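Local coordinates for protein peptide synthetase NRPS type II-PCP (Streptomyces verticillus, PDB 4NEO) that is a small helical peptidyl carrier protein of the type II, free-standing kind, belonging to the phosphopantetheine-attachment family, at residues A[13-25]-A[74-88]. Residues are numbered along the deposited sequence; the frame is centred on the assembly and turned at random. Where two conformers were deposited one is given.
Sequences RRRALERDIAAIW and RTVAGMTDHVHATLT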
loop_
_atom_site.group_PDB
_atom_site.type_symbol
_atom_site.label_atom_id
_atom_site.label_comp_id
_atom_site.label_asym_id
_atom_site.label_seq_id
_atom_site.Cartn_x
_atom_site.Cartn_y
_atom_site.Cartn_z
ATOM N N ARG A 13 1.304 5.705 -13.792
ATOM C CA ARG A 13 2.278 4.926 -12.993
ATOM C C ARG A 13 1.862 4.702 -11.547
ATOM O O ARG A 13 1.914 3.551 -11.002
ATOM C CB ARG A 13 3.623 5.641 -13.081
ATOM C CG ARG A 13 4.634 5.139 -12.089
ATOM C CD ARG A 13 5.954 5.878 -12.281
ATOM N NE ARG A 13 6.947 5.207 -11.446
ATOM C CZ ARG A 13 8.269 5.378 -11.527
ATOM N NH1 ARG A 13 9.057 4.653 -10.730
ATOM N NH2 ARG A 13 8.782 6.283 -12.354
ATOM N N ARG A 14 1.457 5.778 -10.878
ATOM C CA ARG A 14 1.083 5.690 -9.476
ATOM C C ARG A 14 -0.219 4.892 -9.254
ATOM O O ARG A 14 -0.289 4.115 -8.312
ATOM C CB ARG A 14 0.906 7.095 -8.822
ATOM C CG ARG A 14 1.033 7.075 -7.290
ATOM C CD ARG A 14 0.268 8.196 -6.558
ATOM N NE ARG A 14 -1.172 7.990 -6.703
ATOM C CZ ARG A 14 -2.009 7.425 -5.828
ATOM N NH1 ARG A 14 -1.690 7.093 -4.581
ATOM N NH2 ARG A 14 -3.252 7.293 -6.219
ATOM N N ARG A 15 -1.252 5.124 -10.077
ATOM C CA ARG A 15 -2.505 4.344 -9.952
ATOM C C ARG A 15 -2.277 2.852 -10.145
ATOM O O ARG A 15 -2.905 2.068 -9.454
ATOM C CB ARG A 15 -3.590 4.797 -10.933
ATOM C CG ARG A 15 -4.232 6.065 -10.439
ATOM C CD ARG A 15 -5.141 6.661 -11.498
ATOM N NE ARG A 15 -5.853 7.827 -10.997
ATOM C CZ ARG A 15 -6.615 8.621 -11.750
ATOM N NH1 ARG A 15 -7.230 9.672 -11.199
ATOM N NH2 ARG A 15 -6.759 8.382 -13.054
ATOM N N ALA A 16 -1.343 2.469 -11.005
ATOM C CA ALA A 16 -1.038 1.059 -11.173
ATOM C C ALA A 16 -0.466 0.486 -9.906
ATOM O O ALA A 16 -0.865 -0.614 -9.492
ATOM C CB ALA A 16 -0.082 0.824 -12.329
ATOM N N LEU A 17 0.425 1.214 -9.244
ATOM C CA LEU A 17 0.948 0.719 -7.976
ATOM C C LEU A 17 -0.148 0.637 -6.913
ATOM O O LEU A 17 -0.225 -0.320 -6.142
ATOM C CB LEU A 17 2.104 1.602 -7.484
ATOM C CG LEU A 17 2.698 1.201 -6.117
ATOM C CD1 LEU A 17 3.286 -0.193 -6.129
ATOM C CD2 LEU A 17 3.799 2.202 -5.781
ATOM N N GLU A 18 -0.970 1.666 -6.852
ATOM C CA GLU A 18 -2.042 1.722 -5.890
ATOM C C GLU A 18 -3.009 0.529 -6.006
ATOM O O GLU A 18 -3.421 -0.005 -4.989
ATOM C CB GLU A 18 -2.840 3.020 -6.035
ATOM C CG GLU A 18 -3.887 3.247 -4.969
ATOM C CD GLU A 18 -4.698 4.517 -5.243
ATOM O OE1 GLU A 18 -4.330 5.573 -4.762
ATOM O OE2 GLU A 18 -5.665 4.482 -5.981
ATOM N N ARG A 19 -3.363 0.165 -7.234
ATOM C CA ARG A 19 -4.194 -1.001 -7.525
ATOM C C ARG A 19 -3.582 -2.245 -6.884
ATOM O O ARG A 19 -4.252 -2.995 -6.174
ATOM C CB ARG A 19 -4.220 -1.231 -9.037
ATOM C CG ARG A 19 -5.486 -0.955 -9.838
ATOM C CD ARG A 19 -5.408 -1.955 -11.030
ATOM N NE ARG A 19 -4.027 -2.464 -11.089
ATOM C CZ ARG A 19 -3.136 -2.135 -12.009
ATOM N NH1 ARG A 19 -1.897 -2.524 -11.869
ATOM N NH2 ARG A 19 -3.484 -1.369 -13.009
ATOM N N ASP A 20 -2.303 -2.468 -7.153
ATOM C CA ASP A 20 -1.621 -3.652 -6.631
ATOM C C ASP A 20 -1.510 -3.645 -5.115
ATOM O O ASP A 20 -1.645 -4.678 -4.481
ATOM C CB ASP A 20 -0.224 -3.831 -7.249
ATOM C CG ASP A 20 -0.256 -4.318 -8.741
ATOM O OD1 ASP A 20 -1.317 -4.673 -9.293
ATOM O OD2 ASP A 20 0.831 -4.343 -9.345
ATOM N N ILE A 21 -1.184 -2.496 -4.512
ATOM C CA ILE A 21 -1.112 -2.446 -3.059
ATOM C C ILE A 21 -2.516 -2.714 -2.458
ATOM O O ILE A 21 -2.638 -3.491 -1.505
ATOM C CB ILE A 21 -0.512 -1.103 -2.561
ATOM C CG1 ILE A 21 0.956 -1.054 -2.963
ATOM C CG2 ILE A 21 -0.675 -0.937 -1.067
ATOM C CD1 ILE A 21 1.658 0.264 -2.603
ATOM N N ALA A 22 -3.571 -2.145 -3.042
ATOM C CA ALA A 22 -4.905 -2.386 -2.522
ATOM C C ALA A 22 -5.218 -3.893 -2.539
ATOM O O ALA A 22 -5.799 -4.404 -1.595
ATOM C CB ALA A 22 -5.945 -1.610 -3.302
ATOM N N ALA A 23 -4.827 -4.600 -3.605
ATOM C CA ALA A 23 -5.102 -6.023 -3.687
ATOM C C ALA A 23 -4.361 -6.782 -2.597
ATOM O O ALA A 23 -4.913 -7.718 -2.029
ATOM C CB ALA A 23 -4.708 -6.557 -5.052
ATOM N N ILE A 24 -3.125 -6.377 -2.289
ATOM C CA ILE A 24 -2.358 -6.977 -1.169
ATOM C C ILE A 24 -3.050 -6.786 0.171
ATOM O O ILE A 24 -3.179 -7.742 0.939
ATOM C CB ILE A 24 -0.919 -6.413 -1.128
ATOM C CG1 ILE A 24 -0.108 -6.971 -2.284
ATOM C CG2 ILE A 24 -0.218 -6.701 0.192
ATOM C CD1 ILE A 24 1.207 -6.228 -2.488
ATOM N N TRP A 25 -3.494 -5.552 0.460
ATOM C CA TRP A 25 -4.285 -5.293 1.663
ATOM C C TRP A 25 -5.548 -6.164 1.726
ATOM O O TRP A 25 -5.907 -6.701 2.766
ATOM C CB TRP A 25 -4.733 -3.810 1.731
ATOM C CG TRP A 25 -3.686 -2.801 2.094
ATOM C CD1 TRP A 25 -2.426 -2.713 1.618
ATOM C CD2 TRP A 25 -3.837 -1.719 3.015
ATOM N NE1 TRP A 25 -1.758 -1.658 2.202
ATOM C CE2 TRP A 25 -2.607 -1.022 3.053
ATOM C CE3 TRP A 25 -4.887 -1.278 3.811
ATOM C CZ2 TRP A 25 -2.404 0.110 3.847
ATOM C CZ3 TRP A 25 -4.685 -0.161 4.624
ATOM C CH2 TRP A 25 -3.452 0.510 4.639
ATOM N N ARG A 74 -1.192 4.757 6.860
ATOM C CA ARG A 74 -2.422 4.096 7.274
ATOM C C ARG A 74 -3.498 3.910 6.204
ATOM O O ARG A 74 -4.535 3.355 6.520
ATOM C CB ARG A 74 -3.057 4.808 8.475
ATOM C CG ARG A 74 -2.078 5.234 9.544
ATOM C CD ARG A 74 -2.627 5.067 10.919
ATOM N NE ARG A 74 -2.159 3.821 11.548
ATOM C CZ ARG A 74 -2.949 2.884 12.081
ATOM N NH1 ARG A 74 -4.280 3.010 12.020
ATOM N NH2 ARG A 74 -2.414 1.807 12.679
ATOM N N THR A 75 -3.319 4.410 4.983
ATOM C CA THR A 75 -4.237 4.110 3.886
ATOM C C THR A 75 -3.444 3.520 2.738
ATOM O O THR A 75 -2.197 3.670 2.658
ATOM C CB THR A 75 -5.031 5.307 3.403
ATOM O OG1 THR A 75 -4.154 6.275 2.794
ATOM C CG2 THR A 75 -5.806 5.935 4.573
ATOM N N VAL A 76 -4.146 2.831 1.848
ATOM C CA VAL A 76 -3.509 2.308 0.664
ATOM C C VAL A 76 -2.955 3.471 -0.178
ATOM O O VAL A 76 -1.825 3.378 -0.672
ATOM C CB VAL A 76 -4.511 1.524 -0.193
ATOM C CG1 VAL A 76 -4.028 1.373 -1.631
ATOM C CG2 VAL A 76 -4.870 0.175 0.441
ATOM N N ALA A 77 -3.760 4.527 -0.399
ATOM C CA ALA A 77 -3.272 5.694 -1.210
ATOM C C ALA A 77 -2.037 6.397 -0.585
ATOM O O ALA A 77 -1.128 6.812 -1.301
ATOM C CB ALA A 77 -4.366 6.709 -1.432
ATOM N N GLY A 78 -2.060 6.547 0.735
ATOM C CA GLY A 78 -0.978 7.149 1.499
ATOM C C GLY A 78 0.279 6.322 1.354
ATOM O O GLY A 78 1.327 6.856 1.052
HETATM N N MSE A 79 0.147 5.007 1.522
HETATM C CA MSE A 79 1.274 4.100 1.415
HETATM C C MSE A 79 1.837 4.122 0.039
HETATM O O MSE A 79 3.069 4.127 -0.143
HETATM C CB MSE A 79 0.891 2.704 1.867
HETATM C CG MSE A 79 2.066 1.715 1.778
HETATM SE SE MSE A 79 1.477 -0.023 2.558
HETATM C CE MSE A 79 3.273 -0.723 2.684
ATOM N N THR A 80 0.950 4.118 -0.949
ATOM C CA THR A 80 1.332 4.170 -2.355
ATOM C C THR A 80 2.205 5.391 -2.625
ATOM O O THR A 80 3.273 5.311 -3.253
ATOM C CB THR A 80 0.075 4.181 -3.261
ATOM O OG1 THR A 80 -0.603 2.932 -3.088
ATOM C CG2 THR A 80 0.470 4.315 -4.728
ATOM N N ASP A 81 1.735 6.530 -2.162
ATOM C CA ASP A 81 2.442 7.779 -2.371
ATOM C C ASP A 81 3.785 7.748 -1.700
ATOM O O ASP A 81 4.737 8.224 -2.291
ATOM C CB ASP A 81 1.632 8.991 -1.879
ATOM C CG ASP A 81 0.535 9.425 -2.900
ATOM O OD1 ASP A 81 0.281 8.731 -3.921
ATOM O OD2 ASP A 81 -0.091 10.478 -2.684
ATOM N N HIS A 82 3.880 7.189 -0.489
ATOM C CA HIS A 82 5.129 7.140 0.315
ATOM C C HIS A 82 6.120 6.130 -0.277
ATOM O O HIS A 82 7.341 6.217 -0.062
ATOM C CB HIS A 82 4.791 6.669 1.744
ATOM C CG HIS A 82 5.270 7.553 2.876
ATOM N ND1 HIS A 82 5.212 8.930 2.850
ATOM C CD2 HIS A 82 5.689 7.226 4.127
ATOM C CE1 HIS A 82 5.633 9.414 4.008
ATOM N NE2 HIS A 82 5.929 8.399 4.801
ATOM N N VAL A 83 5.596 5.089 -0.925
ATOM C CA VAL A 83 6.433 4.168 -1.683
ATOM C C VAL A 83 6.797 4.801 -3.038
ATOM O O VAL A 83 7.924 4.786 -3.395
ATOM C CB VAL A 83 5.763 2.791 -1.861
ATOM C CG1 VAL A 83 6.539 1.925 -2.816
ATOM C CG2 VAL A 83 5.505 2.100 -0.531
ATOM N N HIS A 84 5.838 5.346 -3.785
ATOM C CA HIS A 84 6.037 5.895 -5.184
ATOM C C HIS A 84 7.044 6.999 -5.258
ATOM O O HIS A 84 7.621 7.236 -6.373
ATOM C CB HIS A 84 4.657 6.336 -5.854
ATOM C CG HIS A 84 4.767 7.076 -7.183
ATOM N ND1 HIS A 84 4.870 6.436 -8.411
ATOM C CD2 HIS A 84 4.716 8.407 -7.465
ATOM C CE1 HIS A 84 4.910 7.346 -9.378
ATOM N NE2 HIS A 84 4.816 8.545 -8.833
ATOM N N ALA A 85 7.221 7.647 -4.081
ATOM C CA ALA A 85 8.215 8.697 -3.794
ATOM C C ALA A 85 9.597 8.114 -3.733
ATOM O O ALA A 85 10.517 8.589 -4.419
ATOM C CB ALA A 85 7.924 9.412 -2.466
ATOM N N THR A 86 9.754 7.124 -2.872
ATOM C CA THR A 86 11.011 6.383 -2.733
ATOM C C THR A 86 11.603 5.930 -4.101
ATOM O O THR A 86 12.757 6.214 -4.467
ATOM C CB THR A 86 10.718 5.186 -1.841
ATOM O OG1 THR A 86 10.404 5.686 -0.532
ATOM C CG2 THR A 86 11.872 4.192 -1.834
ATOM N N LEU A 87 10.759 5.269 -4.876
ATOM C CA LEU A 87 11.063 4.961 -6.275
ATOM C C LEU A 87 11.244 6.212 -7.243
ATOM O O LEU A 87 11.467 5.986 -8.426
ATOM C CB LEU A 87 9.992 3.970 -6.863
ATOM C CG LEU A 87 9.215 2.869 -6.069
ATOM C CD1 LEU A 87 8.169 2.181 -6.985
ATOM C CD2 LEU A 87 10.119 1.870 -5.305
ATOM N N THR A 88 11.165 7.475 -6.769
ATOM C CA THR A 88 11.251 8.700 -7.629
ATOM C C THR A 88 12.107 9.822 -6.959
ATOM O O THR A 88 13.013 9.568 -6.148
ATOM C CB THR A 88 9.840 9.314 -8.035
ATOM O OG1 THR A 88 8.877 8.314 -8.463
ATOM C CG2 THR A 88 10.006 10.376 -9.154
HETATM O O HOH W 1 5.717 3.349 -9.130
#
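Arg14 lies across His84, Thr80 and Asp81 of helix 76-86. Arg14 CB is 4.0 Å from His84 ND1, and CG sits over one face of that ring in a CH-pi contact, 3.9 Å from the ring centroid. CG also meets Thr80 CG2. The chain then bends at chi3 (68°), which turns the guanidinium away from the ring, toward Asp81 and Ala77 O. NH1 ends at Asp81 OD1 in a salt bridge. The arginine was modelled in two conformers, and in this one CD crowds the same oxygen, so the detail of the bridge is doubtful. NH2 is also modelled very close to Glu18 OE1; a salt-bridge network with both carboxylates is likely, its geometry uncertain. The first and last helices of the carrier-protein helical bundle pack here, their segments 127° apart. Val76 is a knob among Glu18, Ile21, Ala22 and Trp25. Its CG2 makes a CH-pi contact over the indole face, 3.5 Å from the centroid of the five-membered ring. Met79 is selenomethionine; its SE meets the indole edge in a Met-aromatic contact, 3.6 Å from Trp25 NE1, which is buried and has no polar partner. Thr80 OG1 bonds back to Val76 O and rests 3.5 Å from Ile21 CD1. A water joins Arg13 NE to His84 ND1.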